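Local atomic coordinates of acyl-coenzyme A oxidase 1 (Yarrowia lipolytica, PDB entry 5Y9D), a protein that catalyses the FAD-dependent oxidation of saturated acyl-CoAs by molecular oxygen to (2E)-enoyl-CoAs, releasing hydrogen peroxide in peroxisomal fatty acid beta-oxidation. Residues T77-Y80 / D81-L84; N681-P684 / P685-S689; S689-K692 / P693-F696. One frame throughout, in Å; residues are numbered along the deposited sequence.

Contact 1: residues T77-Y80 / D81-L84; sequences TADY and DCNL
Ala-78 O accepts from Asp-81 N at 3.1 Å and Asp-79 O from Cys-82 N in a weak bond of 3.4 Å, so two overlapping i to i+3 turns wind the chain just ahead of helix 84-98. They lie in the connection from helix 55-70, and Asn-83 follows as the N-cap residue, its side chain capping a backbone N beyond Leu-84 while its own N is held by Gln-86 OE1. The N-H of Asp-81 reaches Ala-78 O from above the carbonyl plane, 45° out of it.

The same carbonyl oxygen also meets Asp-81 CB at 3.5 Å. With CG anti to the carbonyl carbon (chi1 -63°), the carboxylate of Asp-81 is carried back alongside Ala-78, and OD1 is taken up by Tyr-447 OH. The side chain of Asp-79 sets off away from 81-84, and its OD1 forms a salt bridge with Arg-94 of helix 84-98; the first turn is thereby tied to the helix that follows. Tyr-80 leads its ring away from 81-84, packs on Tyr-447 and bonds through OH to Asn-655 O. Cys-82 lies against the bend: CB lies 3.5 Å from Asp-79 O, and the sulfur, folded back beside its own backbone N, comes to rest with SG 3.9 Å from Asp-79 CA and 3.8 Å from Ala-78 O.

Contact 2: residues N681-P684 / P685-S689; sequences NPRP and PYYES
Pro-684 and Tyr-686 meet at about a right angle, the pyrrolidine acting as a bump set against the flat of the phenol. Pro-684 CB stands over the middle of the ring, 3.6 Å from the centroid of Tyr-686 in a CH-pi contact, and CG spreads to one side, 3.7 Å from Tyr-686 CE2. A first torsion of 42°, with CG between the backbone N and the carbonyl carbon, turns the ring's face to the proline. The pair is bracketed by a type I beta turn from Pro-684 to Tyr-687, closed by Tyr-687 N on Pro-684 O at 3.0 Å.

A second bump sits one residue earlier: Arg-683 CG lies over the Tyr-687 ring, 4.0 Å from its centroid but displaced toward the rim, and Arg-683 CD continues past Tyr-687 CD2 at 3.9 Å. Before it, Asn-681 OD1 accepts from Arg-683 N at 2.8 Å, an Asx turn.

The polar ends reach the second subunit: Tyr-686 OH bonds to its Arg-127 and Arg-683 NE to its Asp-244 O. With the ring of Tyr-686 cut back to an alanine, Pro-684 CB would probably lose the face it rests on and Arg-127 of the second subunit its hydroxyl partner. Within the chain the bend combines one backbone bond with aliphatic carbon on aromatic faces, whereas the hydroxyl and guanidinium bond to the other subunit.

Contact 3: residues S689-K692 / P693-F696; sequences STLK and PFLF
Leu-695 packs against Leu-691 one helical turn back, the two side chains lying side by side and pointing the same way. Its CB passes Leu-691 O at 3.5 Å, and its CG meets Leu-691 CD1 at 3.7 Å. At the tip, Leu-695 CD1 stays 4.1 Å from the same methyl, Leu-691 CD1. That methyl is available because Leu-691 has chi2 of 50°, which turns CD1 toward the following turn although CB sets off away from it; it also touches Phe-694 CD2. In the backbone of the same pair, Leu-695 N gives a nearly straight bond (172°) to Leu-691 O.

Helix 687-695 is kinked at Pro-693, which has no N-H to offer; its CG instead lies 3.6 Å from Ser-689 O. Phe-694 N still bonds to Thr-690 O, and Phe-696 N closes the last turn on Lys-692 O at 2.9 Å.

This short helix is laid on the second subunit: Thr-690 packs on Glu-93 of that subunit's helix 84-98, Leu-691 on its His-212 between strands 204-207 and 216-225, and the Phe-696 ring meets its His-243, just after strand 228-238.

From the N terminus, contact 1 comes first, closing tight turns between helices 55-70 and 84-98. Some six hundred residues later, contact 2 bends the chain that has left helix 665-676 into helix 687-695, and contact 3 carries that helix to its end. Contact 1 precedes the other two in series, and contact 3 starts on the residue where contact 2 stops, Ser-689; none nests or crosses. Contacts 2 and 3 are also joined by probable backbone bonds from Tyr-686 O to Leu-691 N and Tyr-687 O to Lys-692 N. Contact 1 stays separate, its centre about 22 Å from that of contact 2. All three touch the second subunit, where contacts 2 and 3 meet helix 84-98, the counterpart of the helix that contact 1 introduces.

Contact 1: residues T77-Y80 / D81-L84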
loop_
_atom_site.group_PDB
_atom_site.type_symbol
_atom_site.label_atom_id
_atom_site.label_comp_id
_atom_site.label_asym_id
_atom_site.label_seq_id
_atom_site.Cartn_x
_atom_site.Cartn_y
_atom_site.Cartn_z
ATOM N N THR A 77 17.163 -14.507 -8.213
ATOM C CA THR A 77 18.188 -13.493 -8.436
ATOM C C THR A 77 17.824 -12.393 -9.405
ATOM O O THR A 77 17.979 -11.253 -9.093
ATOM C CB THR A 77 19.478 -14.120 -9.047
ATOM O OG1 THR A 77 19.659 -15.465 -8.580
ATOM C CG2 THR A 77 20.676 -13.297 -8.716
ATOM N N ALA A 78 17.411 -12.743 -10.619
ATOM C CA ALA A 78 17.153 -11.745 -11.675
ATOM C C ALA A 78 15.668 -11.316 -11.777
ATOM O O ALA A 78 15.326 -10.506 -12.608
ATOM C CB ALA A 78 17.685 -12.246 -13.026
ATOM N N ASP A 79 14.806 -11.822 -10.904
ATOM C CA ASP A 79 13.362 -11.607 -11.033
ATOM C C ASP A 79 12.865 -10.187 -10.927
ATOM O O ASP A 79 11.786 -9.863 -11.429
ATOM C CB ASP A 79 12.634 -12.371 -9.940
ATOM C CG ASP A 79 12.533 -13.834 -10.222
ATOM O OD1 ASP A 79 13.051 -14.298 -11.250
ATOM O OD2 ASP A 79 11.921 -14.532 -9.401
ATOM N N TYR A 80 13.584 -9.347 -10.214
ATOM C CA TYR A 80 13.161 -7.977 -10.093
ATOM C C TYR A 80 13.286 -7.231 -11.422
ATOM O O TYR A 80 12.545 -6.297 -11.686
ATOM C CB TYR A 80 13.986 -7.274 -9.046
ATOM C CG TYR A 80 13.798 -7.822 -7.657
ATOM C CD1 TYR A 80 12.553 -7.845 -7.060
ATOM C CD2 TYR A 80 14.871 -8.308 -6.941
ATOM C CE1 TYR A 80 12.379 -8.340 -5.775
ATOM C CE2 TYR A 80 14.704 -8.815 -5.677
ATOM C CZ TYR A 80 13.461 -8.816 -5.092
ATOM O OH TYR A 80 13.343 -9.298 -3.809
ATOM N N ASP A 81 14.236 -7.670 -12.239
ATOM C CA ASP A 81 14.527 -7.068 -13.521
ATOM C C ASP A 81 13.614 -7.589 -14.658
ATOM O O ASP A 81 13.659 -7.068 -15.742
ATOM C CB ASP A 81 15.997 -7.354 -13.894
ATOM C CG ASP A 81 17.004 -6.734 -12.905
ATOM O OD1 ASP A 81 16.928 -5.506 -12.636
ATOM O OD2 ASP A 81 17.886 -7.486 -12.404
ATOM N N CYS A 82 12.797 -8.608 -14.393
ATOM C CA CYS A 82 11.973 -9.258 -15.419
ATOM C C CYS A 82 10.845 -8.417 -16.008
ATOM O O CYS A 82 10.006 -7.865 -15.258
ATOM C CB CYS A 82 11.351 -10.531 -14.847
ATOM S SG CYS A 82 12.552 -11.886 -14.879
ATOM N N ASN A 83 10.784 -8.370 -17.349
ATOM C CA ASN A 83 9.571 -7.882 -18.024
ATOM C C ASN A 83 8.489 -8.962 -17.996
ATOM O O ASN A 83 8.773 -10.120 -17.705
ATOM C CB ASN A 83 9.872 -7.353 -19.453
ATOM C CG ASN A 83 10.204 -8.440 -20.459
ATOM O OD1 ASN A 83 9.387 -9.339 -20.734
ATOM N ND2 ASN A 83 11.371 -8.337 -21.070
ATOM N N LEU A 84 7.259 -8.583 -18.325
ATOM C CA LEU A 84 6.096 -9.488 -18.260
ATOM C C LEU A 84 6.256 -10.741 -19.139
ATOM O O LEU A 84 5.971 -11.868 -18.713
ATOM C CB LEU A 84 4.842 -8.706 -18.628
ATOM C CG LEU A 84 3.423 -9.283 -18.629
ATOM C CD1 LEU A 84 2.419 -8.143 -18.533
ATOM C CD2 LEU A 84 3.120 -10.106 -19.883
#

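Contact 2: residues N681-P684 / P685-S689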
loop_
_atom_site.group_PDB
_atom_site.type_symbol
_atom_site.label_atom_id
_atom_site.label_comp_id
_atom_site.label_asym_id
_atom_site.label_seq_id
_atom_site.Cartn_x
_atom_site.Cartn_y
_atom_site.Cartn_z
ATOM N N ASN A 681 29.029 0.956 -19.947
ATOM C CA ASN A 681 28.590 1.984 -20.907
ATOM C C ASN A 681 27.901 3.160 -20.189
ATOM O O ASN A 681 26.902 2.976 -19.489
ATOM C CB ASN A 681 27.664 1.398 -21.983
ATOM C CG ASN A 681 27.531 2.302 -23.218
ATOM O OD1 ASN A 681 27.549 3.534 -23.141
ATOM N ND2 ASN A 681 27.393 1.681 -24.367
ATOM N N PRO A 682 28.427 4.385 -20.362
ATOM C CA PRO A 682 27.811 5.545 -19.714
ATOM C C PRO A 682 26.666 6.184 -20.531
ATOM O O PRO A 682 26.068 7.140 -20.053
ATOM C CB PRO A 682 28.968 6.508 -19.650
ATOM C CG PRO A 682 29.665 6.268 -20.962
ATOM C CD PRO A 682 29.612 4.776 -21.150
ATOM N N ARG A 683 26.429 5.699 -21.756
ATOM C CA ARG A 683 25.335 6.154 -22.627
ATOM C C ARG A 683 24.160 5.216 -22.504
ATOM O O ARG A 683 24.336 4.031 -22.219
ATOM C CB ARG A 683 25.711 6.070 -24.091
ATOM C CG ARG A 683 26.699 7.104 -24.577
ATOM C CD ARG A 683 27.506 6.608 -25.789
ATOM N NE ARG A 683 28.884 6.961 -25.518
ATOM C CZ ARG A 683 29.861 6.118 -25.220
ATOM N NH1 ARG A 683 31.072 6.607 -24.932
ATOM N NH2 ARG A 683 29.655 4.812 -25.223
ATOM N N PRO A 684 22.953 5.728 -22.753
ATOM C CA PRO A 684 21.797 4.850 -22.792
ATOM C C PRO A 684 21.593 4.222 -24.180
ATOM O O PRO A 684 22.154 4.689 -25.160
ATOM C CB PRO A 684 20.643 5.793 -22.429
ATOM C CG PRO A 684 21.075 7.111 -22.958
ATOM C CD PRO A 684 22.570 7.153 -22.799
ATOM N N PRO A 685 20.781 3.176 -24.265
ATOM C CA PRO A 685 20.463 2.596 -25.591
ATOM C C PRO A 685 19.784 3.598 -26.537
ATOM O O PRO A 685 19.777 3.394 -27.720
ATOM C CB PRO A 685 19.465 1.451 -25.273
ATOM C CG PRO A 685 19.397 1.342 -23.772
ATOM C CD PRO A 685 20.005 2.575 -23.168
ATOM N N TYR A 686 19.164 4.637 -25.999
ATOM C CA TYR A 686 18.508 5.672 -26.817
ATOM C C TYR A 686 19.422 6.912 -26.966
ATOM O O TYR A 686 18.929 8.015 -27.197
ATOM C CB TYR A 686 17.147 6.071 -26.203
ATOM C CG TYR A 686 17.168 6.225 -24.696
ATOM C CD1 TYR A 686 16.944 5.137 -23.852
ATOM C CD2 TYR A 686 17.418 7.456 -24.111
ATOM C CE1 TYR A 686 16.966 5.284 -22.465
ATOM C CE2 TYR A 686 17.456 7.605 -22.733
ATOM C CZ TYR A 686 17.237 6.520 -21.916
ATOM O OH TYR A 686 17.298 6.691 -20.559
ATOM N N TYR A 687 20.736 6.740 -26.830
ATOM C CA TYR A 687 21.637 7.867 -27.008
ATOM C C TYR A 687 21.517 8.492 -28.405
ATOM O O TYR A 687 21.121 9.657 -28.544
ATOM C CB TYR A 687 23.099 7.478 -26.750
ATOM C CG TYR A 687 24.003 8.659 -26.846
ATOM C CD1 TYR A 687 23.851 9.734 -25.983
ATOM C CD2 TYR A 687 24.997 8.726 -27.813
ATOM C CE1 TYR A 687 24.669 10.850 -26.080
ATOM C CE2 TYR A 687 25.838 9.828 -27.909
ATOM C CZ TYR A 687 25.676 10.888 -27.042
ATOM O OH TYR A 687 26.501 11.989 -27.144
ATOM N N GLU A 688 21.835 7.695 -29.421
ATOM C CA GLU A 688 21.916 8.158 -30.807
ATOM C C GLU A 688 20.572 8.570 -31.356
ATOM O O GLU A 688 20.483 9.505 -32.156
ATOM C CB GLU A 688 22.559 7.088 -31.717
ATOM C CG GLU A 688 24.090 7.001 -31.637
ATOM C CD GLU A 688 24.820 8.177 -32.304
ATOM O OE1 GLU A 688 25.222 8.057 -33.488
ATOM O OE2 GLU A 688 25.001 9.233 -31.663
ATOM N N SER A 689 19.518 7.895 -30.924
ATOM C CA SER A 689 18.190 8.169 -31.456
ATOM C C SER A 689 17.416 9.306 -30.720
ATOM O O SER A 689 16.580 9.990 -31.339
ATOM C CB SER A 689 17.363 6.865 -31.492
ATOM O OG SER A 689 16.932 6.424 -30.201
#

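Contact 3: residues S689-K692 / P693-F696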
loop_
_atom_site.group_PDB
_atom_site.type_symbol
_atom_site.label_atom_id
_atom_site.label_comp_id
_atom_site.label_asym_id
_atom_site.label_seq_id
_atom_site.Cartn_x
_atom_site.Cartn_y
_atom_site.Cartn_z
ATOM N N SER A 689 19.518 7.895 -30.924
ATOM C CA SER A 689 18.190 8.169 -31.456
ATOM C C SER A 689 17.416 9.306 -30.720
ATOM O O SER A 689 16.580 9.990 -31.339
ATOM C CB SER A 689 17.363 6.865 -31.492
ATOM O OG SER A 689 16.932 6.424 -30.201
ATOM N N THR A 690 17.677 9.502 -29.424
ATOM C CA THR A 690 16.833 10.367 -28.612
ATOM C C THR A 690 17.589 11.450 -27.863
ATOM O O THR A 690 17.270 12.622 -28.023
ATOM C CB THR A 690 15.994 9.571 -27.597
ATOM O OG1 THR A 690 15.459 8.406 -28.224
ATOM C CG2 THR A 690 14.851 10.418 -27.093
ATOM N N LEU A 691 18.552 11.058 -27.023
ATOM C CA LEU A 691 19.269 12.019 -26.139
ATOM C C LEU A 691 20.260 12.971 -26.860
ATOM O O LEU A 691 20.167 14.187 -26.729
ATOM C CB LEU A 691 19.990 11.270 -25.012
ATOM C CG LEU A 691 20.732 12.149 -24.012
ATOM C CD1 LEU A 691 19.819 13.263 -23.524
ATOM C CD2 LEU A 691 21.259 11.329 -22.851
ATOM N N LYS A 692 21.216 12.426 -27.597
ATOM C CA LYS A 692 22.090 13.267 -28.430
ATOM C C LYS A 692 21.291 14.201 -29.367
ATOM O O LYS A 692 21.432 15.417 -29.282
ATOM C CB LYS A 692 23.111 12.414 -29.182
ATOM C CG LYS A 692 23.972 13.136 -30.210
ATOM C CD LYS A 692 25.326 12.429 -30.392
ATOM C CE LYS A 692 25.792 12.324 -31.846
ATOM N NZ LYS A 692 26.917 13.229 -32.214
ATOM N N PRO A 693 20.414 13.654 -30.219
ATOM C CA PRO A 693 19.659 14.594 -31.070
ATOM C C PRO A 693 18.998 15.760 -30.303
ATOM O O PRO A 693 19.077 16.896 -30.732
ATOM C CB PRO A 693 18.615 13.689 -31.760
ATOM C CG PRO A 693 19.298 12.363 -31.839
ATOM C CD PRO A 693 20.164 12.254 -30.598
ATOM N N PHE A 694 18.361 15.457 -29.190
ATOM C CA PHE A 694 17.784 16.452 -28.292
ATOM C C PHE A 694 18.772 17.500 -27.763
ATOM O O PHE A 694 18.604 18.697 -28.001
ATOM C CB PHE A 694 17.188 15.721 -27.087
ATOM C CG PHE A 694 16.845 16.628 -25.942
ATOM C CD1 PHE A 694 16.019 17.723 -26.137
ATOM C CD2 PHE A 694 17.306 16.369 -24.671
ATOM C CE1 PHE A 694 15.672 18.547 -25.086
ATOM C CE2 PHE A 694 16.950 17.188 -23.618
ATOM C CZ PHE A 694 16.133 18.279 -23.823
ATOM N N LEU A 695 19.773 17.037 -27.017
ATOM C CA LEU A 695 20.779 17.912 -26.421
ATOM C C LEU A 695 21.580 18.752 -27.438
ATOM O O LEU A 695 22.122 19.796 -27.083
ATOM C CB LEU A 695 21.801 17.076 -25.636
ATOM C CG LEU A 695 21.511 16.516 -24.248
ATOM C CD1 LEU A 695 22.802 16.005 -23.610
ATOM C CD2 LEU A 695 20.856 17.548 -23.350
ATOM N N PHE A 696 21.702 18.251 -28.668
ATOM C CA PHE A 696 22.448 18.904 -29.744
ATOM C C PHE A 696 21.520 19.424 -30.840
ATOM O O PHE A 696 21.923 19.566 -32.008
ATOM C CB PHE A 696 23.472 17.923 -30.321
ATOM C CG PHE A 696 24.715 17.840 -29.506
ATOM C CD1 PHE A 696 24.672 17.326 -28.221
ATOM C CD2 PHE A 696 25.905 18.337 -29.988
ATOM C CE1 PHE A 696 25.804 17.286 -27.438
ATOM C CE2 PHE A 696 27.044 18.297 -29.214
ATOM C CZ PHE A 696 26.995 17.766 -27.937
#